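Local structure of F420-reducing hydrogenase, subunit beta (Methanothermobacter marburgensis, 4OMF) at residues S209-T221 / E240-L254. The protein is the FAD- and iron-sulfur-binding subunit of an F420-reducing hydrogenase, and probably passes electrons from hydrogen oxidation to coenzyme F420 at its flavin. Sequence-based numbering, arbitrary orientation.
With FAD (flavin-adenine dinucleotide), chain R.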
ATOM      1  N   SER C 209      -3.434  40.841  10.474  1.00 24.45           N
ATOM      2  CA  SER C 209      -4.270  42.013  10.712  1.00 23.43           C
ATOM      3  C   SER C 209      -4.187  42.476  12.151  1.00 24.01           C
ATOM      4  O   SER C 209      -4.316  43.671  12.434  1.00 25.78           O
ATOM      5  CB  SER C 209      -5.736  41.724  10.363  1.00 24.06           C
ATOM      6  OG  SER C 209      -6.227  40.646  11.143  1.00 30.09           O
ATOM      7  N   VAL C 210      -4.004  41.531  13.069  1.00 24.82           N
ATOM      8  CA  VAL C 210      -4.106  41.844  14.495  1.00 22.78           C
ATOM      9  C   VAL C 210      -3.095  42.892  14.944  1.00 25.91           C
ATOM     10  O   VAL C 210      -1.902  42.784  14.668  1.00 25.09           O
ATOM     11  CB  VAL C 210      -3.954  40.577  15.343  1.00 24.14           C
ATOM     12  CG1 VAL C 210      -3.880  40.925  16.826  1.00 24.67           C
ATOM     13  CG2 VAL C 210      -5.126  39.644  15.060  1.00 25.39           C
ATOM     14  N   GLY C 211      -3.594  43.922  15.628  1.00 24.81           N
ATOM     15  CA  GLY C 211      -2.741  44.979  16.160  1.00 28.48           C
ATOM     16  C   GLY C 211      -2.861  46.234  15.316  1.00 30.02           C
ATOM     17  O   GLY C 211      -2.491  47.326  15.745  1.00 32.50           O
ATOM     18  N   SER C 212      -3.419  46.073  14.116  1.00 28.56           N
ATOM     19  CA  SER C 212      -3.575  47.177  13.163  1.00 26.10           C
ATOM     20  C   SER C 212      -5.047  47.440  12.851  1.00 26.92           C
ATOM     21  O   SER C 212      -5.880  46.540  12.959  1.00 32.12           O
ATOM     22  CB  SER C 212      -2.817  46.876  11.855  1.00 26.69           C
ATOM     23  OG  SER C 212      -1.419  47.048  12.015  1.00 29.02           O
ATOM     24  N   PRO C 213      -5.364  48.679  12.441  1.00 31.56           N
ATOM     25  CA  PRO C 213      -6.726  49.015  12.014  1.00 32.58           C
ATOM     26  C   PRO C 213      -7.067  48.394  10.662  1.00 33.27           C
ATOM     27  O   PRO C 213      -6.192  47.851   9.979  1.00 29.42           O
ATOM     28  CB  PRO C 213      -6.709  50.547  11.940  1.00 31.00           C
ATOM     29  CG  PRO C 213      -5.280  50.901  11.723  1.00 33.90           C
ATOM     30  CD  PRO C 213      -4.464  49.848  12.409  1.00 33.23           C
ATOM     31  N   ASP C 214      -8.343  48.449  10.299  1.00 35.29           N
ATOM     32  CA  ASP C 214      -8.822  47.833   9.066  1.00 36.51           C
ATOM     33  C   ASP C 214      -8.088  48.358   7.837  1.00 29.00           C
ATOM     34  O   ASP C 214      -7.934  49.563   7.663  1.00 29.90           O
ATOM     35  CB  ASP C 214     -10.328  48.064   8.910  1.00 43.96           C
ATOM     36  CG  ASP C 214     -11.147  47.213   9.866  1.00 52.97           C
ATOM     37  OD1 ASP C 214     -10.858  46.004   9.976  1.00 52.26           O
ATOM     38  OD2 ASP C 214     -12.066  47.758  10.513  1.00 60.54           O
ATOM     39  N   GLY C 215      -7.619  47.446   6.995  1.00 27.25           N
ATOM     40  CA  GLY C 215      -6.942  47.835   5.767  1.00 26.52           C
ATOM     41  C   GLY C 215      -5.456  48.036   5.973  1.00 27.35           C
ATOM     42  O   GLY C 215      -4.726  48.418   5.048  1.00 27.91           O
ATOM     43  N   TRP C 216      -5.007  47.785   7.195  1.00 30.49           N
ATOM     44  CA  TRP C 216      -3.589  47.865   7.536  1.00 25.85           C
ATOM     45  C   TRP C 216      -3.134  46.543   8.113  1.00 21.61           C
ATOM     46  O   TRP C 216      -3.962  45.707   8.519  1.00 27.02           O
ATOM     47  CB  TRP C 216      -3.324  48.982   8.543  1.00 24.44           C
ATOM     48  CG  TRP C 216      -3.496  50.351   7.987  1.00 29.43           C
ATOM     49  CD1 TRP C 216      -4.675  50.987   7.719  1.00 30.20           C
ATOM     50  CD2 TRP C 216      -2.451  51.267   7.639  1.00 30.43           C
ATOM     51  NE1 TRP C 216      -4.428  52.245   7.222  1.00 30.46           N
ATOM     52  CE2 TRP C 216      -3.070  52.443   7.164  1.00 32.39           C
ATOM     53  CE3 TRP C 216      -1.051  51.207   7.678  1.00 28.08           C
ATOM     54  CZ2 TRP C 216      -2.338  53.552   6.737  1.00 36.12           C
ATOM     55  CZ3 TRP C 216      -0.324  52.313   7.250  1.00 33.33           C
ATOM     56  CH2 TRP C 216      -0.974  53.469   6.785  1.00 35.97           C
ATOM     57  N   SER C 217      -1.821  46.345   8.143  1.00 22.20           N
ATOM     58  CA  SER C 217      -1.238  45.086   8.631  1.00 19.67           C
ATOM     59  C   SER C 217      -0.126  45.330   9.634  1.00 20.63           C
ATOM     60  O   SER C 217       0.615  46.302   9.508  1.00 23.98           O
ATOM     61  CB  SER C 217      -0.657  44.261   7.488  1.00 20.59           C
ATOM     62  OG  SER C 217      -1.651  43.800   6.605  1.00 23.40           O
ATOM     63  N   THR C 218       0.018  44.415  10.588  1.00 21.55           N
ATOM     64  CA  THR C 218       1.144  44.425  11.515  1.00 23.50           C
ATOM     65  C   THR C 218       2.255  43.560  10.931  1.00 24.30           C
ATOM     66  O   THR C 218       2.067  42.360  10.697  1.00 23.56           O
ATOM     67  CB  THR C 218       0.727  43.916  12.898  1.00 27.01           C
ATOM     68  OG1 THR C 218      -0.373  44.705  13.381  1.00 26.87           O
ATOM     69  CG2 THR C 218       1.889  43.988  13.869  1.00 25.43           C
ATOM     70  N   VAL C 219       3.397  44.192  10.658  1.00 21.94           N
ATOM     71  CA  VAL C 219       4.485  43.566   9.900  1.00 23.32           C
ATOM     72  C   VAL C 219       5.727  43.400  10.766  1.00 20.15           C
ATOM     73  O   VAL C 219       6.311  44.379  11.223  1.00 24.52           O
ATOM     74  CB  VAL C 219       4.867  44.410   8.661  1.00 24.21           C
ATOM     75  CG1 VAL C 219       5.987  43.740   7.868  1.00 22.87           C
ATOM     76  CG2 VAL C 219       3.654  44.641   7.775  1.00 21.37           C
ATOM     77  N   ILE C 220       6.126  42.155  10.962  1.00 23.03           N
ATOM     78  CA  ILE C 220       7.266  41.821  11.808  1.00 21.64           C
ATOM     79  C   ILE C 220       8.412  41.348  10.920  1.00 24.04           C
ATOM     80  O   ILE C 220       8.293  40.294  10.296  1.00 24.38           O
ATOM     81  CB  ILE C 220       6.893  40.702  12.794  1.00 22.26           C
ATOM     82  CG1 ILE C 220       5.768  41.152  13.733  1.00 25.88           C
ATOM     83  CG2 ILE C 220       8.114  40.277  13.596  1.00 22.91           C
ATOM     84  CD1 ILE C 220       5.148  39.996  14.510  1.00 25.82           C
ATOM     85  N   THR C 221       9.499  42.117  10.823  1.00 24.63           N
ATOM     86  CA  THR C 221      10.652  41.642  10.051  1.00 20.69           C
ATOM     87  C   THR C 221      11.563  40.853  10.984  1.00 21.69           C
ATOM     88  O   THR C 221      11.710  41.206  12.149  1.00 23.89           O
ATOM     89  CB  THR C 221      11.449  42.792   9.372  1.00 23.00           C
ATOM     90  OG1 THR C 221      11.807  43.767  10.341  1.00 27.81           O
ATOM     91  CG2 THR C 221      10.607  43.464   8.295  1.00 29.00           C
ATOM     92  N   GLU C 240       3.326  52.190   2.784  1.00 30.51           N
ATOM     93  CA  GLU C 240       3.258  53.241   3.794  1.00 32.70           C
ATOM     94  C   GLU C 240       3.352  52.543   5.150  1.00 30.30           C
ATOM     95  O   GLU C 240       2.720  51.505   5.347  1.00 26.83           O
ATOM     96  CB  GLU C 240       1.943  54.033   3.662  1.00 36.29           C
ATOM     97  CG  GLU C 240       1.786  55.241   4.584  1.00 49.99           C
ATOM     98  CD  GLU C 240       0.359  55.814   4.565  1.00 53.79           C
ATOM     99  OE1 GLU C 240      -0.456  55.373   3.715  1.00 48.22           O
ATOM    100  OE2 GLU C 240       0.054  56.688   5.412  1.00 55.43           O
ATOM    101  N   THR C 241       4.151  53.081   6.076  1.00 30.02           N
ATOM    102  CA  THR C 241       4.296  52.449   7.396  1.00 29.21           C
ATOM    103  C   THR C 241       4.142  53.439   8.548  1.00 35.14           C
ATOM    104  O   THR C 241       4.424  54.630   8.403  1.00 37.38           O
ATOM    105  CB  THR C 241       5.676  51.741   7.564  1.00 34.40           C
ATOM    106  OG1 THR C 241       6.726  52.715   7.684  1.00 33.25           O
ATOM    107  CG2 THR C 241       5.960  50.843   6.389  1.00 37.80           C
ATOM    108  N   LYS C 242       3.698  52.925   9.692  1.00 32.06           N
ATOM    109  CA  LYS C 242       3.636  53.679  10.945  1.00 34.05           C
ATOM    110  C   LYS C 242       4.269  52.837  12.059  1.00 39.00           C
ATOM    111  O   LYS C 242       4.094  51.611  12.078  1.00 33.23           O
ATOM    112  CB  LYS C 242       2.179  54.022  11.307  1.00 35.33           C
ATOM    113  CG  LYS C 242       1.344  54.603  10.162  1.00 41.22           C
ATOM    114  CD  LYS C 242      -0.109  54.926  10.573  1.00 41.06           C
ATOM    115  CE  LYS C 242      -0.787  55.796   9.508  1.00 43.23           C
ATOM    116  NZ  LYS C 242      -2.202  56.142   9.823  1.00 45.32           N
ATOM    117  N   PRO C 243       5.001  53.477  12.994  1.00 39.25           N
ATOM    118  CA  PRO C 243       5.456  52.740  14.181  1.00 38.53           C
ATOM    119  C   PRO C 243       4.282  52.050  14.871  1.00 36.02           C
ATOM    120  O   PRO C 243       3.219  52.656  15.021  1.00 35.60           O
ATOM    121  CB  PRO C 243       6.059  53.837  15.070  1.00 44.96           C
ATOM    122  CG  PRO C 243       6.490  54.888  14.110  1.00 44.48           C
ATOM    123  CD  PRO C 243       5.458  54.878  13.007  1.00 44.40           C
ATOM    124  N   ILE C 244       4.462  50.790  15.255  1.00 35.19           N
ATOM    125  CA  ILE C 244       3.371  50.020  15.832  1.00 33.89           C
ATOM    126  C   ILE C 244       2.917  50.609  17.182  1.00 37.56           C
ATOM    127  O   ILE C 244       1.770  50.428  17.578  1.00 34.99           O
ATOM    128  CB  ILE C 244       3.766  48.527  15.998  1.00 31.66           C
ATOM    129  CG1 ILE C 244       2.521  47.654  16.164  1.00 31.58           C
ATOM    130  CG2 ILE C 244       4.745  48.334  17.142  1.00 34.28           C
ATOM    131  CD1 ILE C 244       1.569  47.681  14.967  1.00 30.70           C
ATOM    132  N   GLU C 245       3.794  51.349  17.862  1.00 40.80           N
ATOM    133  CA  GLU C 245       3.436  51.924  19.163  1.00 46.36           C
ATOM    134  C   GLU C 245       2.416  53.054  19.006  1.00 51.43           C
ATOM    135  O   GLU C 245       1.750  53.432  19.969  1.00 54.98           O
ATOM    136  CB  GLU C 245       4.679  52.438  19.906  1.00 44.20           C
ATOM    137  CG  GLU C 245       4.986  53.914  19.682  1.00 55.91           C
ATOM    138  CD  GLU C 245       4.844  54.774  20.952  1.00 67.99           C
ATOM    139  OE1 GLU C 245       4.714  56.016  20.828  1.00 71.16           O
ATOM    140  OE2 GLU C 245       4.871  54.218  22.074  1.00 70.51           O
ATOM    141  N   GLU C 246       2.284  53.573  17.787  1.00 50.94           N
ATOM    142  CA  GLU C 246       1.430  54.727  17.524  1.00 50.35           C
ATOM    143  C   GLU C 246       0.077  54.318  16.957  1.00 46.27           C
ATOM    144  O   GLU C 246      -0.747  55.160  16.610  1.00 42.84           O
ATOM    145  CB  GLU C 246       2.131  55.687  16.563  1.00 55.53           C
ATOM    146  CG  GLU C 246       3.491  56.172  17.061  1.00 61.95           C
ATOM    147  CD  GLU C 246       4.167  57.151  16.106  1.00 67.44           C
ATOM    148  OE1 GLU C 246       3.614  57.415  15.014  1.00 65.54           O
ATOM    149  OE2 GLU C 246       5.258  57.657  16.455  1.00 71.56           O
ATOM    150  N   VAL C 247      -0.150  53.014  16.887  1.00 42.25           N
ATOM    151  CA  VAL C 247      -1.315  52.461  16.214  1.00 38.93           C
ATOM    152  C   VAL C 247      -2.231  51.722  17.193  1.00 37.86           C
ATOM    153  O   VAL C 247      -1.742  51.155  18.165  1.00 37.99           O
ATOM    154  CB  VAL C 247      -0.844  51.515  15.076  1.00 38.34           C
ATOM    155  CG1 VAL C 247      -1.920  50.531  14.664  1.00 36.13           C
ATOM    156  CG2 VAL C 247      -0.346  52.336  13.897  1.00 40.44           C
ATOM    157  N   LYS C 248      -3.545  51.757  16.943  1.00 33.00           N
ATOM    158  CA  LYS C 248      -4.531  51.017  17.729  1.00 38.23           C
ATOM    159  C   LYS C 248      -5.086  49.841  16.922  1.00 39.82           C
ATOM    160  O   LYS C 248      -5.265  49.960  15.709  1.00 40.96           O
ATOM    161  CB  LYS C 248      -5.694  51.918  18.158  1.00 43.39           C
ATOM    162  CG  LYS C 248      -5.311  53.168  18.927  1.00 52.19           C
ATOM    163  CD  LYS C 248      -5.376  52.940  20.428  1.00 56.47           C
ATOM    164  CE  LYS C 248      -4.058  52.386  20.973  1.00 60.70           C
ATOM    165  NZ  LYS C 248      -2.954  53.390  20.893  1.00 63.78           N
ATOM    166  N   PRO C 249      -5.376  48.706  17.587  1.00 38.62           N
ATOM    167  CA  PRO C 249      -5.170  48.407  19.014  1.00 41.57           C
ATOM    168  C   PRO C 249      -3.702  48.308  19.433  1.00 39.19           C
ATOM    169  O   PRO C 249      -3.383  48.536  20.601  1.00 38.68           O
ATOM    170  CB  PRO C 249      -5.869  47.052  19.198  1.00 41.10           C
ATOM    171  CG  PRO C 249      -5.994  46.485  17.826  1.00 38.64           C
ATOM    172  CD  PRO C 249      -6.159  47.650  16.919  1.00 34.42           C
ATOM    173  N   GLY C 250      -2.821  47.977  18.496  1.00 34.52           N
ATOM    174  CA  GLY C 250      -1.404  47.962  18.804  1.00 34.80           C
ATOM    175  C   GLY C 250      -0.888  46.614  19.270  1.00 34.56           C
ATOM    176  O   GLY C 250      -1.591  45.597  19.203  1.00 32.05           O
ATOM    177  N   LEU C 251       0.353  46.621  19.748  1.00 33.15           N
ATOM    178  CA  LEU C 251       1.094  45.405  20.065  1.00 36.92           C
ATOM    179  C   LEU C 251       0.525  44.616  21.249  1.00 37.86           C
ATOM    180  O   LEU C 251       0.716  43.401  21.342  1.00 40.52           O
ATOM    181  CB  LEU C 251       2.556  45.769  20.339  1.00 37.74           C
ATOM    182  CG  LEU C 251       3.626  44.699  20.144  1.00 38.85           C
ATOM    183  CD1 LEU C 251       3.514  44.079  18.754  1.00 40.77           C
ATOM    184  CD2 LEU C 251       5.016  45.300  20.364  1.00 36.73           C
ATOM    185  N   GLY C 252      -0.164  45.304  22.153  1.00 34.49           N
ATOM    186  CA  GLY C 252      -0.730  44.657  23.326  1.00 33.96           C
ATOM    187  C   GLY C 252      -1.697  43.539  22.962  1.00 34.93           C
ATOM    188  O   GLY C 252      -1.716  42.475  23.594  1.00 30.01           O
ATOM    189  N   LEU C 253      -2.506  43.770  21.934  1.00 30.06           N
ATOM    190  CA  LEU C 253      -3.495  42.775  21.541  1.00 28.42           C
ATOM    191  C   LEU C 253      -2.800  41.594  20.875  1.00 28.64           C
ATOM    192  O   LEU C 253      -3.156  40.449  21.111  1.00 25.55           O
ATOM    193  CB  LEU C 253      -4.545  43.380  20.604  1.00 29.90           C
ATOM    194  CG  LEU C 253      -5.570  42.415  20.003  1.00 31.06           C
ATOM    195  CD1 LEU C 253      -6.367  41.685  21.095  1.00 29.31           C
ATOM    196  CD2 LEU C 253      -6.507  43.123  19.019  1.00 33.89           C
ATOM    197  N   LEU C 254      -1.795  41.887  20.057  1.00 31.93           N
ATOM    198  CA  LEU C 254      -1.022  40.842  19.395  1.00 29.31           C
ATOM    199  C   LEU C 254      -0.354  39.952  20.443  1.00 29.14           C
ATOM    200  O   LEU C 254      -0.430  38.728  20.374  1.00 28.85           O
ATOM    201  CB  LEU C 254       0.024  41.454  18.449  1.00 28.10           C
ATOM    202  CG  LEU C 254       0.751  40.488  17.508  1.00 27.03           C
ATOM    203  CD1 LEU C 254      -0.230  39.680  16.666  1.00 28.35           C
ATOM    204  CD2 LEU C 254       1.717  41.241  16.606  1.00 26.68           C
TER
HETATM  205  PA  FAD R 405      -2.977  39.561   0.506  1.00 21.12           P
HETATM  206  O1A FAD R 405      -4.473  39.538   0.683  1.00 20.55           O
HETATM  207  O2A FAD R 405      -2.269  40.536  -0.388  1.00 22.67           O
HETATM  208  O5B FAD R 405      -2.536  38.103   0.041  1.00 21.12           O
HETATM  209  C5B FAD R 405      -2.960  37.028   0.891  1.00 21.81           C
HETATM  210  C4B FAD R 405      -2.009  35.853   0.653  1.00 23.30           C
HETATM  211  O4B FAD R 405      -2.362  34.781   1.528  1.00 24.29           O
HETATM  212  C3B FAD R 405      -2.142  35.351  -0.780  1.00 24.79           C
HETATM  213  O3B FAD R 405      -0.859  35.199  -1.407  1.00 21.05           O
HETATM  214  C2B FAD R 405      -2.795  33.986  -0.607  1.00 25.17           C
HETATM  215  O2B FAD R 405      -2.313  33.063  -1.597  1.00 29.28           O
HETATM  216  C1B FAD R 405      -2.389  33.568   0.794  1.00 19.96           C
HETATM  217  N9A FAD R 405      -3.396  32.653   1.360  1.00 18.57           N
HETATM  218  C8A FAD R 405      -4.718  32.891   1.440  1.00 19.52           C
HETATM  219  N7A FAD R 405      -5.355  31.851   2.029  1.00 17.65           N
HETATM  220  C5A FAD R 405      -4.398  30.930   2.332  1.00 18.43           C
HETATM  221  C6A FAD R 405      -4.386  29.584   2.949  1.00 22.65           C
HETATM  222  N6A FAD R 405      -5.534  28.985   3.363  1.00 21.71           N
HETATM  223  N1A FAD R 405      -3.193  28.985   3.084  1.00 20.14           N
HETATM  224  C2A FAD R 405      -2.042  29.540   2.647  1.00 21.72           C
HETATM  225  N3A FAD R 405      -1.972  30.759   2.062  1.00 21.49           N
HETATM  226  C4A FAD R 405      -3.113  31.472   1.890  1.00 20.42           C
HETATM  227  N1  FAD R 405      -4.343  36.966  10.517  1.00 21.47           N
HETATM  228  C2  FAD R 405      -4.229  37.349  11.851  1.00 20.74           C
HETATM  229  O2  FAD R 405      -3.958  38.537  12.115  1.00 22.08           O
HETATM  230  N3  FAD R 405      -4.466  36.409  12.845  1.00 19.91           N
HETATM  231  C4  FAD R 405      -4.759  35.098  12.530  1.00 22.00           C
HETATM  232  O4  FAD R 405      -4.926  34.276  13.457  1.00 20.32           O
HETATM  233  C4X FAD R 405      -5.498  34.891  11.306  1.00 22.69           C
HETATM  234  N5  FAD R 405      -5.906  33.486  11.044  1.00 19.24           N
HETATM  235  C5X FAD R 405      -5.468  33.012   9.725  1.00 21.18           C
HETATM  236  C6  FAD R 405      -5.778  31.669   9.454  1.00 18.08           C
HETATM  237  C7  FAD R 405      -5.610  31.162   8.160  1.00 19.78           C
HETATM  238  C7M FAD R 405      -5.931  29.704   7.859  1.00 19.56           C
HETATM  239  C8  FAD R 405      -5.152  32.021   7.163  1.00 19.24           C
HETATM  240  C8M FAD R 405      -4.934  31.596   5.723  1.00 20.29           C
HETATM  241  C9  FAD R 405      -4.853  33.376   7.425  1.00 19.54           C
HETATM  242  C9A FAD R 405      -5.100  33.906   8.697  1.00 19.92           C
HETATM  243  N10 FAD R 405      -4.709  35.237   8.996  1.00 19.58           N
HETATM  244  C10 FAD R 405      -5.010  35.799  10.223  1.00 21.69           C
HETATM  245  C1' FAD R 405      -3.918  36.080   8.077  1.00 20.57           C
HETATM  246  C2' FAD R 405      -4.740  37.002   7.214  1.00 21.20           C
HETATM  247  O2' FAD R 405      -6.048  36.670   7.110  1.00 21.08           O
HETATM  248  C3' FAD R 405      -4.100  37.376   6.088  1.00 20.94           C
HETATM  249  O3' FAD R 405      -3.998  36.389   5.164  1.00 22.09           O
HETATM  250  C4' FAD R 405      -2.840  38.208   6.258  1.00 19.98           C
HETATM  251  O4' FAD R 405      -3.064  39.363   7.095  1.00 23.63           O
HETATM  252  C5' FAD R 405      -2.276  38.634   4.898  1.00 19.12           C
HETATM  253  O5' FAD R 405      -3.060  39.689   4.364  1.00 20.17           O
HETATM  254  P   FAD R 405      -2.498  40.630   3.198  1.00 21.05           P
HETATM  255  O1P FAD R 405      -1.127  41.094   3.639  1.00 21.39           O
HETATM  256  O2P FAD R 405      -3.522  41.672   2.854  1.00 20.62           O
HETATM  257  O3P FAD R 405      -2.285  39.579   1.974  1.00 22.88           O
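With chi1 at 173°, V210 turns CG1 opposite its own amide nitrogen, which places that methyl against L253 and L254, while T218 CG2, likewise anti to N, meets L254 CD2 tip to tip at 3.9 Å. V210 and T218, in the flavin-binding loop and the second strand of the antiparallel pair 205-208 and 217-221 of the mixed sheet, thus pack on the start of helix 251-275, whereas W216, just before strand 217-221, meets the edge strand 239-243. V210 serves both sides: its CG1 lies 3.8 Å from L254 CA, whereas its backbone N donates to the flavin carbonyl, V210 N to FAD O2 being 3.1 Å and nearly straight at 163°. S209 N gives the same oxygen a second, more bent bond, so two successive amides of a type II turn grip O2. One backbone bond links the segments: G250 N, at the N-cap position of the helix, reaches G211 O at 2.8 Å, with the donor tilted from the carbonyl plane. A side chain on G211 would be pressed against G250 O and T218 OG1, which agrees with glycine there. T218 OG1 in turn donates to V210 O from above its carbonyl plane, bracing the turn, while S212 OG hydrogen-bonds S11 OG on strand 8-14. Near the solvent, K242 runs extended with CD over one face of the W216 indole, and the E240 carboxylate stands at the ring edge, its plane 70° from the ring's. Replacing W216 with an alanine would probably leave the K242 methylenes without their aromatic floor and open a gap beside E240. Next to P213 the fit is tight: its CD lies 3.5 Å from V247 CG1, and the same CD is 3.4 Å from K248 O, the carbonyl oxygen of the cis peptide bond to P249.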